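Local structure of putative uncharacterized protein (Mycobacterium abscessus, 3RR6) at residues K72-H77 and G232-V237; V115-E120 and Q196-S201; N148-R153 and F171-P176; R190-G195 and T245-I250. The protein is of unknown function but belongs to the fumarylacetoacetate hydrolase family and may be a metal-binding isomerase or acetylpyruvate hydrolase. All coordinates share one frame; numbering follows the deposited sequence. Where two conformers were deposited one is given.

Contact 2 touches each of the other three. Its centre lies about 7 Å from that of contact 4, where Q199 OE1 meets T191 OG1 and strand 196-202 runs beside strand 188-193. About 10 Å from its centre is contact 1, joined through T233 OG1 to G119 O and G232 N to E120 OE1. Contact 3 is about 11 Å away, and strands 115-125 and 141-152 pair between the two. Along the chain, contacts 2 and 3 are nested inside the loop closed by contact 1. E118, E120 and D149, which belong to contacts 2 and 3, lie close together beside K166 NZ, consistent with the metal site of fumarylacetoacetate hydrolase relatives.

Contact 1: K72-H77 and G232-V237; sequences KNYAAH and GTPEGV. With EDO (1,2-ethanediol), chain O.
K72 O is approached by two groups of the other loop: T233 N gives it a hydrogen bond of 2.9 Å, and G232 CA makes a CA-H...O contact from 3.1 Å. The bond is bent at the hydrogen (138°), though the donor lies in the plane of the K72 carbonyl. Both segments are loops of the fumarylacetoacetate hydrolase fold, running on from the parallel neighbours 67-70 and 228-230. Having no side chain, G232 can bring its CA this close to K72 O.

Y74 has the largest share of the packing. Its ring and the P234 ring lie side by side and point the same way, with P234 CD over one face of the tyrosine, toward the rim, in a CH-pi contact; CE1 of Y74 and CD of P234 are 3.8 Å apart. Y74 N donates to O1 of a bound ethanediol at 3.0 Å, and this O1 also lies near the ring's edge. T233 OG1 is hydrogen-bonded to G119 O and Q199 NE2, while N73 holds T231 O and H208 N with its amide, which ties the first loop deeper into the chain. At the ring's edge one water sits 2.7 Å from Y74 OH and donates to G232 O.

Contact 2: V115-E120 and Q196-S201; sequences VHHEGE and QVRQRS. With EDO (1,2-ethanediol), chain J; EDO (1,2-ethanediol), chain Q.
The H117 ring is met at its edge by two side chains of strand 196-202, which come from different directions. R198 crosses it at about a right angle, with the guanidinium plane turned 41° from the ring, and its NH1 reaches H117 NE2 at 3.0 Å in a weak, bent hydrogen bond. Nearer its backbone, R198 packs CB and CG alongside the same end of the imidazole, CB lying 3.6 Å from H117 CE1. Q199 instead slides past H117 in the opposite direction, and its OE1 accepts a weak, long bond from H117 ND1 at 3.4 Å. The imidazole comes between the two because its CG sits between the backbone N and the carbonyl carbon (chi1 56°).

The firmer bond is G119 N to Q199 OE1, 3.0 Å and nearly straight (172°), arriving in the amide plane on a lone pair. R198 and Q199 point together because they form a classic beta bulge opposite T191. H117 and G119 turn toward this bulge, while E118 and E120 turn away, on the side where relatives in this family hold their metal.

With T191 OG1 also bonded to it, Q199 OE1 collects three contacts. R198 NH1 is shared with P239 O. This is consistent with an H117 protonated at ND1 and accepting at NE2, though both bonds are weak, in a buried polar network joining two sheets.

Contact 3: N148-R153 and F171-P176; sequences NDVSAR and FCPLGP
The F171 ring carries V150 on one face: CG1 stands over the ring centre, 7° off the normal, in a CH-pi contact, with V150 CG1 3.7 Å from F171 CG. A152 N approaches obliquely, 3.9 Å from F171 CE2, and the ring of H168 meets F171 with the planes at about 60°. V150 is pointed at the phenylalanine by CG1 standing anti to its own backbone N (chi1 -178°). That leaves CG2 to reach P173, whose CD is 3.9 Å away, while P173 CG packs on N148 CB at 3.8 Å.

Two backbone bonds join the antiparallel segments. N148 N gives to P173 O at 3.1 Å, and V150 N to F171 O, also at 3.1 Å; in both the donor is tilted out of the carbonyl plane. Between them D149 is the centre of an inverse gamma turn, in which the same V150 N also makes a weak bond to N148 O. S151 OG bonds back to D149 O at 2.9 Å from above the carbonyl plane and is also hydrogen-bonded to K166 NZ. This kink turns D149 away from strand 172-179, and its carboxylate pairs with K94 and K166.

The contact lies deep in the fold: strand 115-125 flanks 148-152 and takes the amide oxygen of N148 through E118 N, P173 packs on L256 and N258 of strand 254-261, and A152 is the N-cap residue of helix 153-159.

Contact 4: R190-G195 and T245-I250; sequences RTEVNG and TVSVTI. With PEG (di(hydroxyethyl)ether), chain F.
R190-V193 and T245-I250 are adjacent antiparallel strands of a mixed sheet, their axes 4.7 Å apart and 163° between their directions; strand 196-202 lies beyond 188-193, and 254-261 beyond 245-250. R190 with T249 and E192 with S247 are hydrogen-bonded pairs, and T191 with V248 and V193 with V246 are non-hydrogen-bonded pairs. These bonds are close to straight, T249 N to R190 O at 2.8 Å being a representative one.

The R190, E192, S247 and T249 side chains share one face. R190 starts with CG between the backbone N and the carbonyl carbon (chi1 89°), then runs extended so that T249 CB lies over one guanidinium face, toward its rim; NH1 comes within 3.8 Å of T249 CG2. Its NE forms a salt bridge with E192 OE2, 2.9 Å away, almost in the guanidinium plane, with NE on the anti side of the carboxylate and 34° out of its plane. E192 OE1 receives a bond from a water that also contacts S247 OG. On the other face, which covers H117, T191 CG2 lies beside V246 CG2 at 3.9 Å, and V193 CG2 touches the same methyl at 4.1 Å.

N194 leads into the turn toward strand 196-202. Its N bonds T245 O, and its OD1 accepts T245 N at 2.9 Å, extending the backbone pattern with a side chain. N194 OD1 also takes O1 of a bound di(hydroxyethyl)ether, 3.0 Å away. The pair thus combines a charged, hydrated face with a largely apolar one turned to the protein's interior, and the E192 carboxylate is probably balanced in part by R190 of the same strand.

Contact 1: K72-H77 and G232-V237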
loop_
_atom_site.group_PDB
_atom_site.type_symbol
_atom_site.label_atom_id
_atom_site.label_comp_id
_atom_site.label_asym_id
_atom_site.label_seq_id
_atom_site.Cartn_x
_atom_site.Cartn_y
_atom_site.Cartn_z
ATOM N N LYS A 72 3.921 -9.015 9.504
ATOM C CA LYS A 72 3.009 -10.168 9.500
ATOM C C LYS A 72 1.511 -9.775 9.592
ATOM O O LYS A 72 0.972 -9.249 8.623
ATOM C CB LYS A 72 3.446 -11.145 10.597
ATOM C CG LYS A 72 4.894 -11.621 10.406
ATOM C CD LYS A 72 5.346 -12.572 11.503
ATOM C CE LYS A 72 6.806 -12.956 11.322
ATOM N NZ LYS A 72 7.700 -11.778 11.449
ATOM N N ASN A 73 0.846 -10.053 10.719
ATOM C CA ASN A 73 -0.524 -9.564 11.021
ATOM C C ASN A 73 -1.715 -10.306 10.400
ATOM O O ASN A 73 -2.833 -9.785 10.406
ATOM C CB ASN A 73 -0.676 -8.049 10.741
ATOM C CG ASN A 73 -1.845 -7.423 11.495
ATOM O OD1 ASN A 73 -2.123 -7.801 12.639
ATOM N ND2 ASN A 73 -2.523 -6.458 10.862
ATOM N N TYR A 74 -1.485 -11.512 9.886
ATOM C CA TYR A 74 -2.571 -12.358 9.392
ATOM C C TYR A 74 -2.662 -13.675 10.144
ATOM O O TYR A 74 -1.648 -14.357 10.357
ATOM C CB TYR A 74 -2.372 -12.674 7.908
ATOM C CG TYR A 74 -2.857 -11.597 6.973
ATOM C CD1 TYR A 74 -2.098 -10.461 6.735
ATOM C CD2 TYR A 74 -4.082 -11.714 6.334
ATOM C CE1 TYR A 74 -2.547 -9.473 5.877
ATOM C CE2 TYR A 74 -4.544 -10.737 5.476
ATOM C CZ TYR A 74 -3.770 -9.618 5.244
ATOM O OH TYR A 74 -4.216 -8.636 4.402
ATOM N N ALA A 75 -3.886 -14.052 10.498
ATOM C CA ALA A 75 -4.167 -15.407 10.963
ATOM C C ALA A 75 -4.096 -16.364 9.780
ATOM O O ALA A 75 -4.410 -15.992 8.652
ATOM C CB ALA A 75 -5.557 -15.468 11.594
ATOM N N ALA A 76 -3.706 -17.605 10.053
ATOM C CA ALA A 76 -3.657 -18.652 9.024
ATOM C C ALA A 76 -5.037 -19.079 8.511
ATOM O O ALA A 76 -5.184 -19.434 7.337
ATOM C CB ALA A 76 -2.902 -19.860 9.558
ATOM N N HIS A 77 -6.043 -19.045 9.382
ATOM C CA HIS A 77 -7.372 -19.573 9.081
ATOM C C HIS A 77 -8.393 -18.883 9.976
ATOM O O HIS A 77 -8.051 -18.422 11.066
ATOM C CB HIS A 77 -7.372 -21.096 9.320
ATOM C CG HIS A 77 -8.613 -21.807 8.862
ATOM N ND1 HIS A 77 -9.729 -21.945 9.659
ATOM C CD2 HIS A 77 -8.891 -22.465 7.710
ATOM C CE1 HIS A 77 -10.652 -22.633 9.009
ATOM N NE2 HIS A 77 -10.167 -22.962 7.825
ATOM N N GLY A 232 0.154 -5.309 6.739
ATOM C CA GLY A 232 0.759 -6.634 6.911
ATOM C C GLY A 232 0.534 -7.516 5.690
ATOM O O GLY A 232 -0.069 -7.098 4.707
ATOM N N THR A 233 1.058 -8.740 5.742
ATOM C CA THR A 233 1.016 -9.629 4.573
ATOM C C THR A 233 0.752 -11.053 5.032
ATOM O O THR A 233 1.233 -11.455 6.084
ATOM C CB THR A 233 2.327 -9.519 3.746
ATOM O OG1 THR A 233 2.106 -9.997 2.412
ATOM C CG2 THR A 233 3.468 -10.300 4.376
ATOM N N PRO A 234 -0.029 -11.822 4.252
ATOM C CA PRO A 234 -0.278 -13.214 4.623
ATOM C C PRO A 234 0.903 -14.109 4.261
ATOM O O PRO A 234 1.959 -13.621 3.831
ATOM C CB PRO A 234 -1.524 -13.572 3.817
ATOM C CG PRO A 234 -1.447 -12.722 2.628
ATOM C CD PRO A 234 -0.812 -11.424 3.066
ATOM N N GLU A 235 0.740 -15.403 4.474
ATOM C CA GLU A 235 1.785 -16.357 4.117
ATOM C C GLU A 235 1.937 -16.452 2.602
ATOM O O GLU A 235 1.174 -15.849 1.846
ATOM C CB GLU A 235 1.501 -17.715 4.754
ATOM C CG GLU A 235 1.721 -17.697 6.259
ATOM C CD GLU A 235 1.290 -18.967 6.975
ATOM O OE1 GLU A 235 0.382 -19.679 6.489
ATOM O OE2 GLU A 235 1.857 -19.244 8.052
ATOM N N GLY A 236 2.958 -17.187 2.164
ATOM C CA GLY A 236 3.263 -17.307 0.734
ATOM C C GLY A 236 4.270 -16.280 0.242
ATOM O O GLY A 236 4.500 -16.171 -0.960
ATOM N N VAL A 237 4.847 -15.517 1.167
ATOM C CA VAL A 237 5.926 -14.570 0.861
ATOM C C VAL A 237 7.084 -15.361 0.256
ATOM O O VAL A 237 7.458 -16.417 0.766
ATOM C CB VAL A 237 6.400 -13.832 2.135
ATOM C CG1 VAL A 237 7.636 -12.999 1.865
ATOM C CG2 VAL A 237 5.291 -12.945 2.692
HETATM C C1 EDO O . 1.177 -13.683 7.891
HETATM O O1 EDO O . 1.037 -12.450 8.611
HETATM C C2 EDO O . 1.966 -14.681 8.712
HETATM O O2 EDO O . 3.347 -14.309 8.756
HETATM O O HOH W 1 -2.644 -6.397 4.357
#

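Contact 2: V115-E120 and Q196-S201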
loop_
_atom_site.group_PDB
_atom_site.type_symbol
_atom_site.label_atom_id
_atom_site.label_comp_id
_atom_site.label_asym_id
_atom_site.label_seq_id
_atom_site.Cartn_x
_atom_site.Cartn_y
_atom_site.Cartn_z
ATOM N N VAL A 115 15.438 -11.060 -2.431
ATOM C CA VAL A 115 14.408 -10.024 -2.314
ATOM C C VAL A 115 13.030 -10.667 -2.444
ATOM O O VAL A 115 12.797 -11.445 -3.367
ATOM C CB VAL A 115 14.591 -8.932 -3.382
ATOM C CG1 VAL A 115 13.472 -7.879 -3.279
ATOM C CG2 VAL A 115 15.960 -8.254 -3.217
ATOM N N HIS A 116 12.131 -10.360 -1.506
ATOM C CA HIS A 116 10.800 -10.969 -1.465
ATOM C C HIS A 116 9.677 -9.969 -1.662
ATOM O O HIS A 116 9.809 -8.799 -1.290
ATOM C CB HIS A 116 10.592 -11.663 -0.120
ATOM C CG HIS A 116 11.381 -12.920 0.041
ATOM N ND1 HIS A 116 11.098 -13.849 1.018
ATOM C CD2 HIS A 116 12.435 -13.413 -0.652
ATOM C CE1 HIS A 116 11.951 -14.855 0.923
ATOM N NE2 HIS A 116 12.771 -14.617 -0.083
ATOM N N HIS A 117 8.576 -10.446 -2.240
ATOM C CA HIS A 117 7.323 -9.698 -2.322
ATOM C C HIS A 117 6.497 -9.868 -1.054
ATOM O O HIS A 117 6.494 -10.939 -0.441
ATOM C CB HIS A 117 6.469 -10.173 -3.521
ATOM C CG HIS A 117 6.158 -11.647 -3.516
ATOM N ND1 HIS A 117 5.207 -12.215 -2.692
ATOM C CD2 HIS A 117 6.674 -12.665 -4.245
ATOM C CE1 HIS A 117 5.161 -13.519 -2.909
ATOM N NE2 HIS A 117 6.039 -13.819 -3.848
ATOM N N GLU A 118 5.735 -8.832 -0.718
ATOM C CA GLU A 118 4.803 -8.859 0.417
ATOM C C GLU A 118 3.585 -8.007 0.065
ATOM O O GLU A 118 3.588 -6.787 0.243
ATOM C CB GLU A 118 5.483 -8.354 1.704
ATOM C CG GLU A 118 6.684 -9.219 2.120
ATOM C CD GLU A 118 7.320 -8.863 3.443
ATOM O OE1 GLU A 118 6.810 -7.993 4.159
ATOM O OE2 GLU A 118 8.378 -9.473 3.751
ATOM N N GLY A 119 2.546 -8.643 -0.471
ATOM C CA GLY A 119 1.353 -7.898 -0.881
ATOM C C GLY A 119 0.556 -7.456 0.326
ATOM O O GLY A 119 0.358 -8.241 1.245
ATOM N N GLU A 120 0.098 -6.198 0.329
ATOM C CA GLU A 120 -0.584 -5.624 1.504
ATOM C C GLU A 120 -1.698 -4.652 1.139
ATOM O O GLU A 120 -1.625 -3.941 0.144
ATOM C CB GLU A 120 0.418 -4.894 2.415
ATOM C CG GLU A 120 1.728 -5.653 2.592
ATOM C CD GLU A 120 2.450 -5.441 3.890
ATOM O OE1 GLU A 120 2.031 -4.610 4.716
ATOM O OE2 GLU A 120 3.433 -6.182 4.111
ATOM N N GLN A 196 1.456 -16.828 -11.497
ATOM C CA GLN A 196 1.349 -17.936 -10.550
ATOM C C GLN A 196 0.978 -17.340 -9.185
ATOM O O GLN A 196 1.631 -16.397 -8.733
ATOM C CB GLN A 196 2.689 -18.672 -10.471
ATOM C CG GLN A 196 3.152 -19.284 -11.805
ATOM C CD GLN A 196 4.609 -19.716 -11.789
ATOM O OE1 GLN A 196 5.261 -19.718 -10.743
ATOM N NE2 GLN A 196 5.133 -20.077 -12.958
ATOM N N VAL A 197 -0.059 -17.873 -8.541
ATOM C CA VAL A 197 -0.529 -17.315 -7.263
ATOM C C VAL A 197 0.378 -17.763 -6.113
ATOM O O VAL A 197 0.484 -18.970 -5.819
ATOM C CB VAL A 197 -1.999 -17.685 -6.969
ATOM C CG1 VAL A 197 -2.432 -17.123 -5.606
ATOM C CG2 VAL A 197 -2.931 -17.171 -8.088
ATOM N N ARG A 198 1.013 -16.778 -5.480
ATOM C CA ARG A 198 1.950 -16.993 -4.372
ATOM C C ARG A 198 1.284 -16.759 -3.025
ATOM O O ARG A 198 1.562 -17.470 -2.063
ATOM C CB ARG A 198 3.137 -16.032 -4.488
ATOM C CG ARG A 198 4.057 -16.290 -5.659
ATOM C CD ARG A 198 5.072 -17.374 -5.351
ATOM N NE ARG A 198 6.065 -17.458 -6.409
ATOM C CZ ARG A 198 7.204 -16.766 -6.419
ATOM N NH1 ARG A 198 7.519 -15.948 -5.407
ATOM N NH2 ARG A 198 8.026 -16.906 -7.442
ATOM N N GLN A 199 0.451 -15.716 -2.943
ATOM C CA GLN A 199 -0.272 -15.391 -1.713
ATOM C C GLN A 199 -1.744 -15.249 -2.039
ATOM O O GLN A 199 -2.090 -14.704 -3.079
ATOM C CB GLN A 199 0.199 -14.049 -1.129
ATOM C CG GLN A 199 1.698 -13.956 -0.861
ATOM C CD GLN A 199 2.090 -12.634 -0.224
ATOM O OE1 GLN A 199 2.366 -11.637 -0.919
ATOM N NE2 GLN A 199 2.132 -12.617 1.104
ATOM N N ARG A 200 -2.603 -15.712 -1.141
ATOM C CA ARG A 200 -4.045 -15.431 -1.221
ATOM C C ARG A 200 -4.658 -15.548 0.168
ATOM O O ARG A 200 -4.551 -16.590 0.822
ATOM C CB ARG A 200 -4.777 -16.369 -2.191
ATOM C CG ARG A 200 -6.204 -15.895 -2.501
ATOM C CD ARG A 200 -7.074 -16.957 -3.160
ATOM N NE ARG A 200 -6.591 -17.360 -4.472
ATOM C CZ ARG A 200 -7.063 -16.943 -5.648
ATOM N NH1 ARG A 200 -8.040 -16.044 -5.740
ATOM N NH2 ARG A 200 -6.537 -17.423 -6.756
ATOM N N SER A 201 -5.293 -14.476 0.620
ATOM C CA SER A 201 -5.970 -14.485 1.903
ATOM C C SER A 201 -7.116 -13.484 1.860
ATOM O O SER A 201 -7.497 -13.027 0.784
ATOM C CB SER A 201 -4.989 -14.151 3.021
ATOM O OG SER A 201 -5.578 -14.411 4.292
HETATM C C1 EDO J . -8.006 -16.665 -9.657
HETATM O O1 EDO J . -6.581 -16.515 -9.660
HETATM C C2 EDO J . -8.652 -15.302 -9.451
HETATM O O2 EDO J . -9.394 -15.309 -8.227
HETATM C C1 EDO Q . -4.162 -19.264 0.381
HETATM O O1 EDO Q . -4.753 -19.026 1.681
HETATM C C2 EDO Q . -2.967 -20.216 0.322
HETATM O O2 EDO Q . -1.833 -19.596 -0.311
#

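Contact 3: N148-R153 and F171-P176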
loop_
_atom_site.group_PDB
_atom_site.type_symbol
_atom_site.label_atom_id
_atom_site.label_comp_id
_atom_site.label_asym_id
_atom_site.label_seq_id
_atom_site.Cartn_x
_atom_site.Cartn_y
_atom_site.Cartn_z
ATOM N N ASN A 148 3.141 -3.082 -1.842
ATOM C CA ASN A 148 4.026 -4.249 -1.874
ATOM C C ASN A 148 5.231 -3.908 -0.997
ATOM O O ASN A 148 6.038 -3.050 -1.359
ATOM C CB ASN A 148 4.422 -4.531 -3.326
ATOM C CG ASN A 148 5.094 -5.881 -3.540
ATOM O OD1 ASN A 148 5.534 -6.533 -2.600
ATOM N ND2 ASN A 148 5.203 -6.290 -4.813
ATOM N N ASP A 149 5.329 -4.533 0.173
ATOM C CA ASP A 149 6.421 -4.264 1.116
ATOM C C ASP A 149 7.629 -5.098 0.699
ATOM O O ASP A 149 7.957 -6.119 1.317
ATOM C CB ASP A 149 5.993 -4.575 2.557
ATOM C CG ASP A 149 7.076 -4.260 3.601
ATOM O OD1 ASP A 149 8.124 -3.667 3.284
ATOM O OD2 ASP A 149 6.869 -4.623 4.785
ATOM N N VAL A 150 8.289 -4.650 -0.364
ATOM C CA VAL A 150 9.423 -5.375 -0.920
ATOM C C VAL A 150 10.571 -5.354 0.096
ATOM O O VAL A 150 10.858 -4.313 0.704
ATOM C CB VAL A 150 9.874 -4.790 -2.277
ATOM C CG1 VAL A 150 11.048 -5.602 -2.862
ATOM C CG2 VAL A 150 8.709 -4.756 -3.292
ATOM N N SER A 151 11.205 -6.512 0.292
ATOM C CA SER A 151 12.141 -6.699 1.400
ATOM C C SER A 151 13.359 -7.526 0.994
ATOM O O SER A 151 13.204 -8.642 0.485
ATOM C CB SER A 151 11.435 -7.436 2.552
ATOM O OG SER A 151 10.237 -6.772 2.947
ATOM N N ALA A 152 14.554 -7.005 1.254
ATOM C CA ALA A 152 15.796 -7.764 1.079
ATOM C C ALA A 152 16.069 -8.599 2.326
ATOM O O ALA A 152 16.583 -8.104 3.338
ATOM C CB ALA A 152 16.973 -6.825 0.773
ATOM N N ARG A 153 15.691 -9.874 2.256
ATOM C CA ARG A 153 15.781 -10.764 3.417
ATOM C C ARG A 153 17.220 -10.906 3.919
ATOM O O ARG A 153 17.447 -11.047 5.122
ATOM C CB ARG A 153 15.205 -12.154 3.086
ATOM C CG ARG A 153 13.798 -12.191 2.504
ATOM C CD ARG A 153 12.737 -11.495 3.351
ATOM N NE ARG A 153 12.540 -12.111 4.666
ATOM C CZ ARG A 153 11.581 -12.985 4.979
ATOM N NH1 ARG A 153 10.692 -13.393 4.077
ATOM N NH2 ARG A 153 11.510 -13.466 6.219
ATOM N N PHE A 171 11.298 0.002 -3.345
ATOM C CA PHE A 171 10.763 -1.103 -2.533
ATOM C C PHE A 171 9.369 -0.863 -1.926
ATOM O O PHE A 171 8.917 -1.665 -1.117
ATOM C CB PHE A 171 11.768 -1.521 -1.446
ATOM C CG PHE A 171 12.853 -2.462 -1.930
ATOM C CD1 PHE A 171 13.253 -2.521 -3.265
ATOM C CD2 PHE A 171 13.477 -3.298 -1.020
ATOM C CE1 PHE A 171 14.248 -3.400 -3.668
ATOM C CE2 PHE A 171 14.467 -4.174 -1.422
ATOM C CZ PHE A 171 14.855 -4.223 -2.740
ATOM N N CYS A 172 8.680 0.201 -2.337
ATOM C CA CYS A 172 7.269 0.393 -1.956
ATOM C C CYS A 172 6.353 0.725 -3.136
ATOM O O CYS A 172 5.820 1.838 -3.226
ATOM C CB CYS A 172 7.140 1.459 -0.862
ATOM S SG CYS A 172 5.555 1.326 0.032
ATOM N N PRO A 173 6.118 -0.258 -4.026
ATOM C CA PRO A 173 5.014 -0.084 -4.964
ATOM C C PRO A 173 3.721 0.281 -4.244
ATOM O O PRO A 173 3.389 -0.319 -3.213
ATOM C CB PRO A 173 4.898 -1.459 -5.630
ATOM C CG PRO A 173 6.286 -2.035 -5.530
ATOM C CD PRO A 173 6.849 -1.520 -4.248
ATOM N N LEU A 174 3.015 1.258 -4.807
ATOM C CA LEU A 174 1.774 1.766 -4.247
ATOM C C LEU A 174 0.822 2.133 -5.384
ATOM O O LEU A 174 1.220 2.815 -6.329
ATOM C CB LEU A 174 2.083 2.995 -3.393
ATOM C CG LEU A 174 1.012 3.469 -2.419
ATOM C CD1 LEU A 174 0.839 2.488 -1.261
ATOM C CD2 LEU A 174 1.376 4.865 -1.897
ATOM N N GLY A 175 -0.431 1.706 -5.286
ATOM C CA GLY A 175 -1.414 2.003 -6.325
ATOM C C GLY A 175 -2.430 0.897 -6.493
ATOM O O GLY A 175 -2.468 -0.024 -5.686
ATOM N N PRO A 176 -3.250 0.962 -7.555
ATOM C CA PRO A 176 -3.235 1.946 -8.656
ATOM C C PRO A 176 -3.958 3.260 -8.349
ATOM O O PRO A 176 -3.780 4.248 -9.065
ATOM C CB PRO A 176 -3.966 1.207 -9.774
ATOM C CG PRO A 176 -4.913 0.337 -9.056
ATOM C CD PRO A 176 -4.185 -0.140 -7.839
#

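Contact 4: R190-G195 and T245-I250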
loop_
_atom_site.group_PDB
_atom_site.type_symbol
_atom_site.label_atom_id
_atom_site.label_comp_id
_atom_site.label_asym_id
_atom_site.label_seq_id
_atom_site.Cartn_x
_atom_site.Cartn_y
_atom_site.Cartn_z
ATOM N N ARG A 190 -4.498 -11.008 -3.072
ATOM C CA ARG A 190 -3.685 -12.061 -3.676
ATOM C C ARG A 190 -2.467 -11.501 -4.390
ATOM O O ARG A 190 -2.506 -10.389 -4.926
ATOM C CB ARG A 190 -4.535 -12.948 -4.592
ATOM C CG ARG A 190 -4.639 -12.521 -6.008
ATOM C CD ARG A 190 -5.220 -13.642 -6.877
ATOM N NE ARG A 190 -5.393 -13.136 -8.226
ATOM C CZ ARG A 190 -6.428 -12.409 -8.642
ATOM N NH1 ARG A 190 -7.436 -12.113 -7.830
ATOM N NH2 ARG A 190 -6.461 -11.994 -9.897
ATOM N N THR A 191 -1.379 -12.263 -4.376
ATOM C CA THR A 191 -0.140 -11.860 -5.037
ATOM C C THR A 191 0.217 -12.903 -6.074
ATOM O O THR A 191 0.174 -14.104 -5.774
ATOM C CB THR A 191 1.013 -11.757 -4.037
ATOM O OG1 THR A 191 0.664 -10.820 -3.016
ATOM C CG2 THR A 191 2.306 -11.309 -4.730
ATOM N N GLU A 192 0.545 -12.442 -7.282
ATOM C CA GLU A 192 0.968 -13.322 -8.373
ATOM C C GLU A 192 2.361 -12.944 -8.858
ATOM O O GLU A 192 2.701 -11.770 -8.933
ATOM C CB GLU A 192 -0.023 -13.265 -9.549
ATOM C CG GLU A 192 -1.423 -13.726 -9.226
ATOM C CD GLU A 192 -2.368 -13.689 -10.427
ATOM O OE1 GLU A 192 -1.913 -13.374 -11.553
ATOM O OE2 GLU A 192 -3.568 -13.998 -10.241
ATOM N N VAL A 193 3.161 -13.950 -9.186
ATOM C CA VAL A 193 4.449 -13.743 -9.842
ATOM C C VAL A 193 4.385 -14.511 -11.158
ATOM O O VAL A 193 4.189 -15.730 -11.168
ATOM C CB VAL A 193 5.619 -14.232 -8.982
ATOM C CG1 VAL A 193 6.950 -14.130 -9.748
ATOM C CG2 VAL A 193 5.685 -13.454 -7.674
ATOM N N ASN A 194 4.511 -13.781 -12.262
ATOM C CA ASN A 194 4.409 -14.371 -13.606
ATOM C C ASN A 194 3.131 -15.204 -13.774
ATOM O O ASN A 194 3.149 -16.272 -14.387
ATOM C CB ASN A 194 5.658 -15.194 -13.914
ATOM C CG ASN A 194 6.926 -14.408 -13.737
ATOM O OD1 ASN A 194 6.951 -13.195 -13.974
ATOM N ND2 ASN A 194 7.988 -15.084 -13.301
ATOM N N GLY A 195 2.038 -14.703 -13.198
ATOM C CA GLY A 195 0.731 -15.337 -13.285
ATOM C C GLY A 195 0.479 -16.504 -12.346
ATOM O O GLY A 195 -0.590 -17.110 -12.408
ATOM N N THR A 245 7.393 -10.419 -13.216
ATOM C CA THR A 245 6.364 -9.405 -12.969
ATOM C C THR A 245 5.601 -9.854 -11.738
ATOM O O THR A 245 5.192 -11.009 -11.655
ATOM C CB THR A 245 5.403 -9.234 -14.155
ATOM O OG1 THR A 245 6.132 -8.688 -15.261
ATOM C CG2 THR A 245 4.259 -8.283 -13.806
ATOM N N VAL A 246 5.441 -8.948 -10.779
ATOM C CA VAL A 246 4.726 -9.249 -9.546
ATOM C C VAL A 246 3.519 -8.331 -9.447
ATOM O O VAL A 246 3.633 -7.112 -9.637
ATOM C CB VAL A 246 5.637 -9.157 -8.293
ATOM C CG1 VAL A 246 6.322 -7.803 -8.183
ATOM C CG2 VAL A 246 4.856 -9.484 -7.010
ATOM N N SER A 247 2.359 -8.922 -9.176
ATOM C CA SER A 247 1.145 -8.148 -9.035
ATOM C C SER A 247 0.432 -8.497 -7.746
ATOM O O SER A 247 0.509 -9.629 -7.259
ATOM C CB SER A 247 0.215 -8.369 -10.221
ATOM O OG SER A 247 -0.347 -9.663 -10.211
ATOM N N VAL A 248 -0.239 -7.501 -7.187
ATOM C CA VAL A 248 -1.031 -7.664 -5.987
ATOM C C VAL A 248 -2.421 -7.159 -6.318
ATOM O O VAL A 248 -2.577 -6.042 -6.802
ATOM C CB VAL A 248 -0.445 -6.869 -4.795
ATOM C CG1 VAL A 248 -1.243 -7.134 -3.526
ATOM C CG2 VAL A 248 1.046 -7.221 -4.574
ATOM N N THR A 249 -3.424 -7.993 -6.069
ATOM C CA THR A 249 -4.807 -7.666 -6.393
ATOM C C THR A 249 -5.623 -7.664 -5.098
ATOM O O THR A 249 -5.538 -8.590 -4.287
ATOM C CB THR A 249 -5.393 -8.672 -7.413
ATOM O OG1 THR A 249 -4.613 -8.631 -8.621
ATOM C CG2 THR A 249 -6.857 -8.366 -7.717
ATOM N N ILE A 250 -6.398 -6.604 -4.887
ATOM C CA ILE A 250 -7.293 -6.537 -3.735
ATOM C C ILE A 250 -8.716 -6.285 -4.208
ATOM O O ILE A 250 -8.982 -5.359 -4.981
ATOM C CB ILE A 250 -6.857 -5.461 -2.701
ATOM C CG1 ILE A 250 -5.466 -5.794 -2.160
ATOM C CG2 ILE A 250 -7.870 -5.377 -1.539
ATOM C CD1 ILE A 250 -4.945 -4.840 -1.085
HETATM C C1 PEG F . 7.811 -11.051 -16.526
HETATM O O1 PEG F . 6.516 -11.670 -16.572
HETATM C C2 PEG F . 7.897 -9.693 -17.227
HETATM O O2 PEG F . 8.515 -8.699 -16.382
HETATM C C3 PEG F . 9.644 -7.998 -16.909
HETATM C C4 PEG F . 10.564 -7.682 -15.733
HETATM O O4 PEG F . 11.756 -7.000 -16.105
HETATM O O HOH W 2 -0.441 -10.891 -12.764
HETATM O O HOH W 3 2.021 -11.611 -12.242
#